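Local coordinates for SeviL (Septifer virgatus, PDB 6LF2), which binds the glycans GM1b and asialo-GM1 as an R-type lectin built on the beta-trefoil fold, at residues B[3-7]-B[48-52]; B[11-17]-B[125-131]; B[18-22]-B[34-38]; B[52-58]-B[82-86]. One frame throughout, in Å; residues are numbered along the deposited sequence.

Interaction 2 is the most buried contact: it pairs the first and last strands of the beta-trefoil barrel, with aromatic and aliphatic side chains on its faces and a second subunit against it. Interaction 1 uses the beginning of the same long strand 6-16 but lies at the surface, so serines, an aspartate and water replace rings. Interaction 4 is the partly buried counterpart of interaction 1 in the second repeat; the two share Thr52 and touch through Gln48–Thr57 and Ser50–Tyr55. On the other side of the chain's centre, interaction 3 shapes the base of a hairpin carrying glycan-contacting Phe35 and is tied to interaction 2 by Gln15–Arg22; its chemistry adds guanidinium-to-carbonyl bonds to one backbone pair.

Interaction 1: B[3-7]-B[48-52]; sequences HMSSV and QKSDT
In the beta-trefoil, the first and fourth strands of each repeat pair in the barrel; here the start of strand 6-16 meets the end of strand 45-50 at the surface. Ser6 and Ser50 form an antiparallel non-hydrogen-bonded pair, CA atoms 4.1 Å apart. Val7 and Lys49 are the next, hydrogen-bonded pair: Val7 N to Lys49 O 3.0 Å and Lys49 N to Val7 O 2.8 Å. Ser6 (-154/158) is nearly fully extended, Val7 (-128/128) ordinary beta. Beyond the strands one side-chain bond and one weak backbone bond continue the link. Asp51, chi1 p, directs OD2 to Ser5 N at 3.0 Å, while Asp51 N gives Ser5 O a weak 3.0 Å bond; a short carboxylate suits this place because it reaches an amide that strand pairing no longer serves. Ser50 OG accepts from Thr52 N at 3.0 Å, an ST turn that bends the chain away as the strand ends, and also bonds Tyr55 O. Gln48 OE1 sits 3.0 Å from Ser6 OG and is hydrogen-bonded to Thr57 OG1: a glutamine's amide oxygen can lie near both hydroxyls. One water joins Ser5 OG, 2.6 Å away, and donates to Asp51 OD2 at 2.7 Å.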
# COMPACT_ATOMS: atom_id res chain seq x y z
N HIS B 3 16.84 -23.53 16.35
CA HIS B 3 15.67 -23.22 17.17
C HIS B 3 15.37 -21.72 17.15
O HIS B 3 14.98 -21.14 18.17
CB HIS B 3 15.84 -23.70 18.62
CG HIS B 3 15.84 -25.19 18.77
ND1 HIS B 3 16.97 -25.97 18.59
CD2 HIS B 3 14.84 -26.05 19.09
CE1 HIS B 3 16.67 -27.24 18.79
NE2 HIS B 3 15.38 -27.32 19.10
N MET B 4 15.55 -21.10 15.99
CA MET B 4 15.29 -19.67 15.86
C MET B 4 13.83 -19.34 16.15
O MET B 4 12.92 -20.14 15.89
CB MET B 4 15.67 -19.18 14.47
CG MET B 4 17.16 -19.00 14.28
SD MET B 4 17.61 -18.72 12.55
CE MET B 4 19.06 -17.68 12.78
N SER B 5 13.61 -18.14 16.69
CA SER B 5 12.28 -17.62 16.94
C SER B 5 12.16 -16.20 16.40
O SER B 5 13.15 -15.54 16.07
CB SER B 5 11.93 -17.66 18.44
OG SER B 5 12.87 -16.89 19.20
N SER B 6 10.92 -15.75 16.30
CA SER B 6 10.59 -14.40 15.89
C SER B 6 9.24 -14.05 16.48
O SER B 6 8.45 -14.92 16.85
CB SER B 6 10.57 -14.25 14.36
OG SER B 6 9.66 -15.17 13.77
N VAL B 7 8.97 -12.75 16.59
CA VAL B 7 7.73 -12.30 17.20
C VAL B 7 7.06 -11.32 16.24
O VAL B 7 7.71 -10.40 15.72
CB VAL B 7 7.97 -11.68 18.60
CG1 VAL B 7 8.93 -10.50 18.55
CG2 VAL B 7 6.64 -11.31 19.28
N GLN B 48 7.81 -9.74 11.33
CA GLN B 48 8.25 -10.31 12.61
C GLN B 48 9.67 -9.86 12.94
O GLN B 48 10.55 -9.90 12.09
CB GLN B 48 8.18 -11.84 12.57
CG GLN B 48 6.84 -12.37 12.05
CD GLN B 48 6.83 -13.87 11.81
OE1 GLN B 48 7.86 -14.47 11.47
NE2 GLN B 48 5.67 -14.49 11.96
N LYS B 49 9.88 -9.44 14.19
CA LYS B 49 11.23 -9.18 14.69
C LYS B 49 11.91 -10.51 14.97
O LYS B 49 11.42 -11.29 15.80
CB LYS B 49 11.16 -8.31 15.95
CG LYS B 49 12.47 -8.14 16.71
CD LYS B 49 13.25 -6.94 16.21
CE LYS B 49 14.31 -7.34 15.19
NZ LYS B 49 15.26 -8.38 15.71
N SER B 50 13.01 -10.79 14.29
CA SER B 50 13.70 -12.05 14.54
C SER B 50 14.49 -11.99 15.85
O SER B 50 14.68 -10.94 16.47
CB SER B 50 14.64 -12.40 13.40
OG SER B 50 15.88 -11.71 13.53
N ASP B 51 14.99 -13.16 16.25
CA ASP B 51 15.84 -13.22 17.44
C ASP B 51 17.26 -12.72 17.17
O ASP B 51 18.07 -12.68 18.10
CB ASP B 51 15.86 -14.64 18.00
CG ASP B 51 16.34 -15.69 17.00
OD1 ASP B 51 16.81 -15.34 15.90
OD2 ASP B 51 16.23 -16.89 17.34
N THR B 52 17.56 -12.33 15.94
CA THR B 52 18.88 -11.81 15.59
C THR B 52 18.79 -10.30 15.43
O THR B 52 17.99 -9.83 14.61
CB THR B 52 19.37 -12.45 14.29
OG1 THR B 52 19.42 -13.87 14.46
CG2 THR B 52 20.75 -11.93 13.91
O HOH W 1 15.40 -17.17 19.91

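Interaction 2: B[11-17]-B[125-131]; sequences KCYIQNR and KWILFKA
Backbone hydrogen bonds set the frame. Strands 11-16 and 126-130 run antiparallel, their axes 4.5 Å apart at closest and their directions at 152°. Tyr13 pairs with Phe129 (Tyr13 N to Phe129 O 2.9 Å, Phe129 N to Tyr13 O 3.0 Å) and Gln15 with Ile127 (Gln15 N to Ile127 O 2.9 Å, Ile127 N to Gln15 O 2.8 Å). Ala131 N to Lys11 O and Arg17 N to Lys125 O, both 2.9 Å, extend the pairing. Cys12–Lys130, Ile14–Leu128 and Asn16–Trp126 are the non-hydrogen-bonded pairs, CA atoms 4.4 to 4.5 Å apart. Joining first and last strands closes the beta-trefoil barrel. Apolar contacts differ by face. On that of Ile14, Leu128 and Trp126, Ile14 CG2 meets Trp126 CE3 at 3.7 Å and Ile14 CG1 meets Leu128 CD2 at 3.9 Å, Ile14, branched at CB, touching both. On the other, Phe129 (chi1 p) lays its ring over Tyr13 CB, 3.7 Å from the ring centroid, a CH-pi contact; the Phe129 ring also stacks on Phe129 of the second subunit. Gln15 OE1 turns elsewhere, to Arg22 NE. Across the contact a water accepts from Tyr13 OH (2.6 Å) and donates to Ala131 O (2.9 Å).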
# COMPACT_ATOMS: atom_id res chain seq x y z
N LYS B 11 0.86 -6.75 10.86
CA LYS B 11 0.40 -7.35 9.61
C LYS B 11 0.50 -6.28 8.53
O LYS B 11 0.09 -5.14 8.76
CB LYS B 11 -1.05 -7.84 9.74
CG LYS B 11 -1.26 -8.99 10.72
CD LYS B 11 -0.87 -10.34 10.12
CE LYS B 11 -1.00 -11.45 11.16
NZ LYS B 11 -2.34 -11.45 11.81
N CYS B 12 1.05 -6.64 7.38
CA CYS B 12 1.33 -5.61 6.39
C CYS B 12 1.21 -6.13 4.97
O CYS B 12 1.38 -7.32 4.69
CB CYS B 12 2.73 -5.02 6.60
SG CYS B 12 4.07 -6.18 6.29
N TYR B 13 0.91 -5.20 4.06
CA TYR B 13 1.11 -5.44 2.64
C TYR B 13 2.54 -5.06 2.29
O TYR B 13 3.15 -4.20 2.94
CB TYR B 13 0.14 -4.63 1.78
CG TYR B 13 -1.32 -4.98 1.96
CD1 TYR B 13 -1.91 -5.95 1.18
CD2 TYR B 13 -2.11 -4.32 2.91
CE1 TYR B 13 -3.26 -6.28 1.33
CE2 TYR B 13 -3.45 -4.65 3.08
CZ TYR B 13 -4.02 -5.62 2.28
OH TYR B 13 -5.34 -5.96 2.43
N ILE B 14 3.09 -5.72 1.27
CA ILE B 14 4.46 -5.51 0.82
C ILE B 14 4.38 -5.15 -0.66
O ILE B 14 4.18 -6.02 -1.51
CB ILE B 14 5.35 -6.73 1.08
CG1 ILE B 14 5.36 -7.05 2.58
CG2 ILE B 14 6.77 -6.48 0.56
CD1 ILE B 14 6.14 -8.31 2.97
N GLN B 15 4.48 -3.86 -0.96
CA GLN B 15 4.14 -3.34 -2.28
C GLN B 15 5.36 -2.69 -2.93
O GLN B 15 6.16 -2.03 -2.26
CB GLN B 15 2.98 -2.33 -2.16
CG GLN B 15 2.49 -1.78 -3.49
CD GLN B 15 1.11 -1.16 -3.37
OE1 GLN B 15 0.14 -1.83 -2.99
NE2 GLN B 15 1.02 0.13 -3.70
N ASN B 16 5.49 -2.89 -4.24
CA ASN B 16 6.65 -2.42 -4.97
C ASN B 16 6.44 -1.01 -5.52
O ASN B 16 5.39 -0.71 -6.09
CB ASN B 16 6.95 -3.37 -6.13
CG ASN B 16 8.38 -3.24 -6.62
OD1 ASN B 16 8.70 -2.37 -7.43
ND2 ASN B 16 9.25 -4.11 -6.11
N ARG B 17 7.46 -0.16 -5.37
CA ARG B 17 7.38 1.19 -5.91
C ARG B 17 7.25 1.20 -7.43
O ARG B 17 6.61 2.10 -7.99
CB ARG B 17 8.61 2.00 -5.50
CG ARG B 17 8.52 3.48 -5.87
CD ARG B 17 9.68 4.22 -5.24
NE ARG B 17 9.70 5.64 -5.60
CZ ARG B 17 10.20 6.10 -6.74
NH1 ARG B 17 10.71 5.27 -7.64
NH2 ARG B 17 10.19 7.41 -6.98
N LYS B 125 12.56 -1.63 -4.56
CA LYS B 125 12.08 -0.68 -3.56
C LYS B 125 10.66 -1.05 -3.15
O LYS B 125 9.77 -1.13 -4.01
CB LYS B 125 12.13 0.75 -4.11
CG LYS B 125 13.53 1.20 -4.51
CD LYS B 125 13.52 2.56 -5.16
CE LYS B 125 14.94 2.99 -5.50
NZ LYS B 125 14.97 4.38 -6.07
N TRP B 126 10.47 -1.32 -1.86
CA TRP B 126 9.19 -1.76 -1.32
C TRP B 126 8.70 -0.83 -0.23
O TRP B 126 9.48 -0.26 0.54
CB TRP B 126 9.29 -3.17 -0.72
CG TRP B 126 9.84 -4.21 -1.64
CD1 TRP B 126 11.17 -4.53 -1.80
CD2 TRP B 126 9.11 -5.08 -2.51
NE1 TRP B 126 11.30 -5.52 -2.73
CE2 TRP B 126 10.05 -5.89 -3.18
CE3 TRP B 126 7.74 -5.26 -2.79
CZ2 TRP B 126 9.68 -6.85 -4.11
CZ3 TRP B 126 7.37 -6.21 -3.72
CH2 TRP B 126 8.34 -7.01 -4.36
N ILE B 127 7.38 -0.71 -0.14
CA ILE B 127 6.73 -0.05 0.98
C ILE B 127 5.90 -1.12 1.69
O ILE B 127 5.12 -1.84 1.05
CB ILE B 127 5.90 1.16 0.51
CG1 ILE B 127 5.26 1.87 1.71
CG2 ILE B 127 4.88 0.75 -0.54
CD1 ILE B 127 4.83 3.30 1.40
N LEU B 128 6.13 -1.26 2.99
CA LEU B 128 5.47 -2.27 3.81
C LEU B 128 4.49 -1.51 4.70
O LEU B 128 4.91 -0.84 5.65
CB LEU B 128 6.48 -3.05 4.65
CG LEU B 128 7.54 -3.86 3.90
CD1 LEU B 128 8.74 -3.00 3.56
CD2 LEU B 128 7.95 -5.04 4.76
N PHE B 129 3.21 -1.56 4.36
CA PHE B 129 2.24 -0.73 5.06
C PHE B 129 1.23 -1.58 5.82
O PHE B 129 0.89 -2.69 5.43
CB PHE B 129 1.52 0.25 4.11
CG PHE B 129 0.75 -0.40 2.97
CD1 PHE B 129 -0.61 -0.69 3.11
CD2 PHE B 129 1.35 -0.62 1.73
CE1 PHE B 129 -1.34 -1.22 2.08
CE2 PHE B 129 0.62 -1.16 0.68
CZ PHE B 129 -0.73 -1.46 0.85
N LYS B 130 0.76 -1.01 6.94
CA LYS B 130 -0.16 -1.69 7.85
C LYS B 130 -1.41 -2.16 7.12
O LYS B 130 -2.05 -1.37 6.41
CB LYS B 130 -0.56 -0.74 8.98
CG LYS B 130 0.60 -0.27 9.83
CD LYS B 130 0.16 0.76 10.85
CE LYS B 130 1.35 1.29 11.63
NZ LYS B 130 2.45 1.73 10.72
N ALA B 131 -1.77 -3.43 7.30
CA ALA B 131 -2.97 -3.96 6.65
C ALA B 131 -4.25 -3.57 7.39
O ALA B 131 -5.30 -3.45 6.75
CB ALA B 131 -2.89 -5.48 6.54
O HOH W 2 -6.33 -5.15 4.70

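Interaction 3: B[18-22]-B[34-38]; sequences ENGGR and IFTGK. With GAL (beta-D-galactopyranose), chain D.
A buried guanidinium that gathers backbone carbonyls is the striking feature here, at the base of a beta-trefoil hairpin formed by strands 22-26 and 31-35. Arg22 (chi1 m, chi3 m) folds over the chain after Phe35: NH1 and NH2 reach Gly37 O at 3.0 and 2.9 Å, and NH1 makes a weak bond to Lys38 O at 3.3 Å. Arginine suits this place because its several donors can hold a turn whose carbonyls converge; its NE goes to Gln15 OE1 and its NH1 also to Gln43 OE1, a residue of the glycan pocket. The backbone of Arg22 pairs with Phe35, antiparallel and hydrogen-bonded, through Arg22 N to Phe35 O 2.8 Å and Phe35 N to Arg22 O 2.9 Å. Asn19 OD1 accepts from Gly21 N at 2.8 Å, an Asx turn, with Gly20 at positive phi (66°). Gly21 CA lies 3.9 Å from Thr36 CA, just past the end of strand 31-35; a beta carbon on Gly21 would clash with Ile34 CG1. Asn19 ND2 packs 3.7 Å from Thr36 CG2. Phe35, chi1 t, shares the face of Arg22 and presents its ring to the bound glycan, where Phe35 CE1 lies 3.5 Å from C4 of the galactose.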
# COMPACT_ATOMS: atom_id res chain seq x y z
N GLU B 18 7.89 0.25 -8.12
CA GLU B 18 8.04 0.40 -9.56
C GLU B 18 6.78 0.04 -10.34
O GLU B 18 6.52 0.64 -11.39
CB GLU B 18 9.24 -0.44 -10.03
CG GLU B 18 9.60 -0.26 -11.49
CD GLU B 18 10.23 1.09 -11.81
OE1 GLU B 18 10.49 1.88 -10.88
OE2 GLU B 18 10.46 1.36 -13.00
N ASN B 19 5.96 -0.91 -9.84
CA ASN B 19 4.74 -1.30 -10.52
C ASN B 19 3.51 -1.33 -9.63
O ASN B 19 2.43 -1.72 -10.11
CB ASN B 19 4.92 -2.68 -11.18
CG ASN B 19 5.14 -3.79 -10.17
OD1 ASN B 19 5.17 -3.56 -8.96
ND2 ASN B 19 5.28 -5.01 -10.67
N GLY B 20 3.61 -0.93 -8.37
CA GLY B 20 2.50 -1.00 -7.44
C GLY B 20 2.04 -2.40 -7.09
O GLY B 20 0.97 -2.54 -6.48
N GLY B 21 2.81 -3.42 -7.46
CA GLY B 21 2.40 -4.79 -7.20
C GLY B 21 2.69 -5.26 -5.78
O GLY B 21 3.64 -4.81 -5.13
N ARG B 22 1.86 -6.18 -5.31
CA ARG B 22 1.94 -6.68 -3.94
C ARG B 22 2.42 -8.13 -3.95
O ARG B 22 1.93 -8.95 -4.73
CB ARG B 22 0.59 -6.56 -3.23
CG ARG B 22 0.34 -5.19 -2.59
CD ARG B 22 -1.10 -4.71 -2.78
NE ARG B 22 -1.29 -4.09 -4.09
CZ ARG B 22 -2.08 -4.55 -5.05
NH1 ARG B 22 -2.80 -5.65 -4.87
NH2 ARG B 22 -2.16 -3.90 -6.21
N ILE B 34 4.06 -11.82 -7.23
CA ILE B 34 3.67 -10.41 -7.10
C ILE B 34 2.50 -10.15 -8.04
O ILE B 34 2.48 -10.63 -9.18
CB ILE B 34 4.86 -9.46 -7.37
CG1 ILE B 34 4.44 -7.99 -7.26
CG2 ILE B 34 5.49 -9.74 -8.73
CD1 ILE B 34 5.61 -7.02 -7.45
N PHE B 35 1.49 -9.43 -7.56
CA PHE B 35 0.27 -9.17 -8.32
C PHE B 35 -0.05 -7.68 -8.29
O PHE B 35 0.06 -7.05 -7.24
CB PHE B 35 -0.90 -10.00 -7.75
CG PHE B 35 -2.19 -9.79 -8.47
CD1 PHE B 35 -2.30 -10.08 -9.82
CD2 PHE B 35 -3.31 -9.29 -7.80
CE1 PHE B 35 -3.49 -9.89 -10.49
CE2 PHE B 35 -4.51 -9.09 -8.47
CZ PHE B 35 -4.60 -9.40 -9.81
N THR B 36 -0.45 -7.11 -9.44
CA THR B 36 -0.61 -5.66 -9.54
C THR B 36 -2.05 -5.17 -9.55
O THR B 36 -2.27 -3.96 -9.66
CB THR B 36 0.09 -5.11 -10.78
OG1 THR B 36 -0.47 -5.72 -11.94
CG2 THR B 36 1.59 -5.39 -10.71
N GLY B 37 -3.04 -6.05 -9.43
CA GLY B 37 -4.43 -5.62 -9.49
C GLY B 37 -5.14 -5.60 -8.14
O GLY B 37 -4.62 -5.04 -7.17
N LYS B 38 -6.31 -6.24 -8.08
CA LYS B 38 -7.12 -6.29 -6.86
C LYS B 38 -6.31 -6.68 -5.62
O LYS B 38 -5.39 -7.51 -5.68
CB LYS B 38 -8.27 -7.28 -7.05
CG LYS B 38 -9.19 -7.40 -5.84
CD LYS B 38 -10.48 -8.14 -6.16
CE LYS B 38 -11.59 -7.71 -5.21
NZ LYS B 38 -11.15 -7.74 -3.77
C1 GAL D . -3.65 -14.24 -13.09
C2 GAL D . -5.10 -14.04 -12.62
C3 GAL D . -5.17 -12.97 -11.53
C4 GAL D . -4.23 -13.34 -10.38
C5 GAL D . -2.84 -13.62 -10.95
C6 GAL D . -1.78 -14.09 -9.95
O2 GAL D . -5.94 -13.61 -13.68
O3 GAL D . -6.47 -12.85 -11.00
O4 GAL D . -4.72 -14.48 -9.71
O5 GAL D . -2.86 -14.61 -11.98
O6 GAL D . -0.53 -14.22 -10.60
O HOH W 3 -0.18 -1.83 -9.64

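Interaction 4: B[52-58]-B[82-86]; sequences TPGYYTI and TLWSL
Segment 52-58 enters through a type II turn from Thr52 to Tyr55, closed by Tyr55 N to Thr52 O at 3.1 Å, with Gly54 in its third position at positive phi (80°). It then extends into strand 56-60 and crosses strand 84-88; the axes of 56-58 and 84-86 approach to 6.1 Å and their directions differ by 110°. In the beta-trefoil these are the first and fourth strands of the second repeat, and so steep an angle permits a single antiparallel bridge: Tyr56 N to Trp84 O 2.8 Å and Trp84 N to Tyr56 O 2.9 Å. Where the strands splay, water takes over. One molecule donates to Gly54 O at 2.6 Å and accepts from Leu86 N at 3.0 Å; another accepts from Ile58 N at 2.8 Å and donates to Thr82 O at 2.7 Å. Tyr55, chi1 m, packs CB against Leu83 CB at 4.0 Å and CE1 against Ser85 CB at 3.8 Å, a small residue beside a broad ring. Compact Thr57 keeps CG2 3.8 Å from Thr82 OG1 and spends its hydroxyl on Gln48. Trp84 NE1 bonds to Leu65 O, anchoring the indole inside, where Trp84 CD1 meets Ile58 CD1 at 4.3 Å.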
# COMPACT_ATOMS: atom_id res chain seq x y z
N THR B 52 17.56 -12.33 15.94
CA THR B 52 18.88 -11.81 15.59
C THR B 52 18.79 -10.30 15.43
O THR B 52 17.99 -9.83 14.61
CB THR B 52 19.37 -12.45 14.29
OG1 THR B 52 19.42 -13.87 14.46
CG2 THR B 52 20.75 -11.93 13.91
N PRO B 53 19.57 -9.53 16.18
CA PRO B 53 19.42 -8.07 16.16
C PRO B 53 19.50 -7.48 14.76
O PRO B 53 20.36 -7.86 13.95
CB PRO B 53 20.58 -7.58 17.04
CG PRO B 53 20.83 -8.72 17.98
CD PRO B 53 20.56 -9.97 17.18
N GLY B 54 18.58 -6.57 14.45
CA GLY B 54 18.55 -5.90 13.18
C GLY B 54 17.94 -6.68 12.03
O GLY B 54 17.90 -6.16 10.91
N TYR B 55 17.45 -7.89 12.26
CA TYR B 55 16.90 -8.71 11.19
C TYR B 55 15.46 -9.09 11.49
O TYR B 55 15.06 -9.25 12.65
CB TYR B 55 17.73 -9.99 10.97
CG TYR B 55 19.09 -9.68 10.39
CD1 TYR B 55 19.26 -9.51 9.02
CD2 TYR B 55 20.19 -9.52 11.22
CE1 TYR B 55 20.49 -9.19 8.49
CE2 TYR B 55 21.43 -9.21 10.69
CZ TYR B 55 21.57 -9.05 9.32
OH TYR B 55 22.80 -8.75 8.78
N TYR B 56 14.70 -9.26 10.41
CA TYR B 56 13.27 -9.49 10.46
C TYR B 56 12.92 -10.71 9.62
O TYR B 56 13.66 -11.09 8.71
CB TYR B 56 12.50 -8.22 9.96
CG TYR B 56 12.67 -7.06 10.92
CD1 TYR B 56 11.81 -6.90 12.00
CD2 TYR B 56 13.72 -6.16 10.78
CE1 TYR B 56 11.97 -5.87 12.90
CE2 TYR B 56 13.89 -5.11 11.68
CZ TYR B 56 13.01 -4.97 12.75
OH TYR B 56 13.15 -3.95 13.67
N THR B 57 11.81 -11.37 9.96
CA THR B 57 11.26 -12.40 9.08
C THR B 57 9.90 -11.95 8.55
O THR B 57 9.24 -11.05 9.11
CB THR B 57 11.15 -13.76 9.79
OG1 THR B 57 10.41 -13.62 11.01
CG2 THR B 57 12.54 -14.30 10.12
N ILE B 58 9.50 -12.58 7.45
CA ILE B 58 8.30 -12.22 6.67
C ILE B 58 7.49 -13.50 6.47
O ILE B 58 7.90 -14.39 5.72
CB ILE B 58 8.68 -11.58 5.33
CG1 ILE B 58 9.49 -10.30 5.57
CG2 ILE B 58 7.43 -11.30 4.49
CD1 ILE B 58 10.12 -9.72 4.31
N THR B 82 16.01 -17.07 6.17
CA THR B 82 14.75 -16.35 6.26
C THR B 82 14.92 -14.99 6.93
O THR B 82 13.92 -14.30 7.18
CB THR B 82 13.69 -17.17 7.01
OG1 THR B 82 14.08 -17.35 8.38
CG2 THR B 82 13.47 -18.52 6.36
N LEU B 83 16.15 -14.58 7.22
CA LEU B 83 16.41 -13.28 7.82
C LEU B 83 16.61 -12.23 6.74
O LEU B 83 17.35 -12.45 5.78
CB LEU B 83 17.64 -13.33 8.74
CG LEU B 83 17.56 -14.28 9.92
CD1 LEU B 83 18.88 -14.28 10.67
CD2 LEU B 83 16.44 -13.87 10.85
N TRP B 84 15.94 -11.09 6.92
CA TRP B 84 16.02 -9.95 6.00
C TRP B 84 16.26 -8.71 6.83
O TRP B 84 15.70 -8.57 7.92
CB TRP B 84 14.72 -9.79 5.20
CG TRP B 84 14.29 -10.99 4.46
CD1 TRP B 84 13.61 -12.06 4.96
CD2 TRP B 84 14.53 -11.28 3.08
NE1 TRP B 84 13.41 -12.99 3.98
CE2 TRP B 84 13.96 -12.54 2.81
CE3 TRP B 84 15.17 -10.59 2.05
CZ2 TRP B 84 14.00 -13.12 1.55
CZ3 TRP B 84 15.20 -11.17 0.80
CH2 TRP B 84 14.63 -12.42 0.56
N SER B 85 17.08 -7.80 6.32
CA SER B 85 17.20 -6.49 6.92
C SER B 85 16.51 -5.46 6.04
O SER B 85 16.35 -5.65 4.83
CB SER B 85 18.67 -6.09 7.14
OG SER B 85 19.40 -6.15 5.93
N LEU B 86 16.07 -4.38 6.67
CA LEU B 86 15.45 -3.27 5.96
C LEU B 86 16.52 -2.22 5.68
O LEU B 86 17.15 -1.69 6.61
CB LEU B 86 14.29 -2.69 6.76
CG LEU B 86 12.92 -3.35 6.55
CD1 LEU B 86 12.92 -4.83 6.93
CD2 LEU B 86 11.86 -2.60 7.33
O HOH W 4 17.07 -4.10 9.49
O HOH W 5 11.31 -14.49 6.47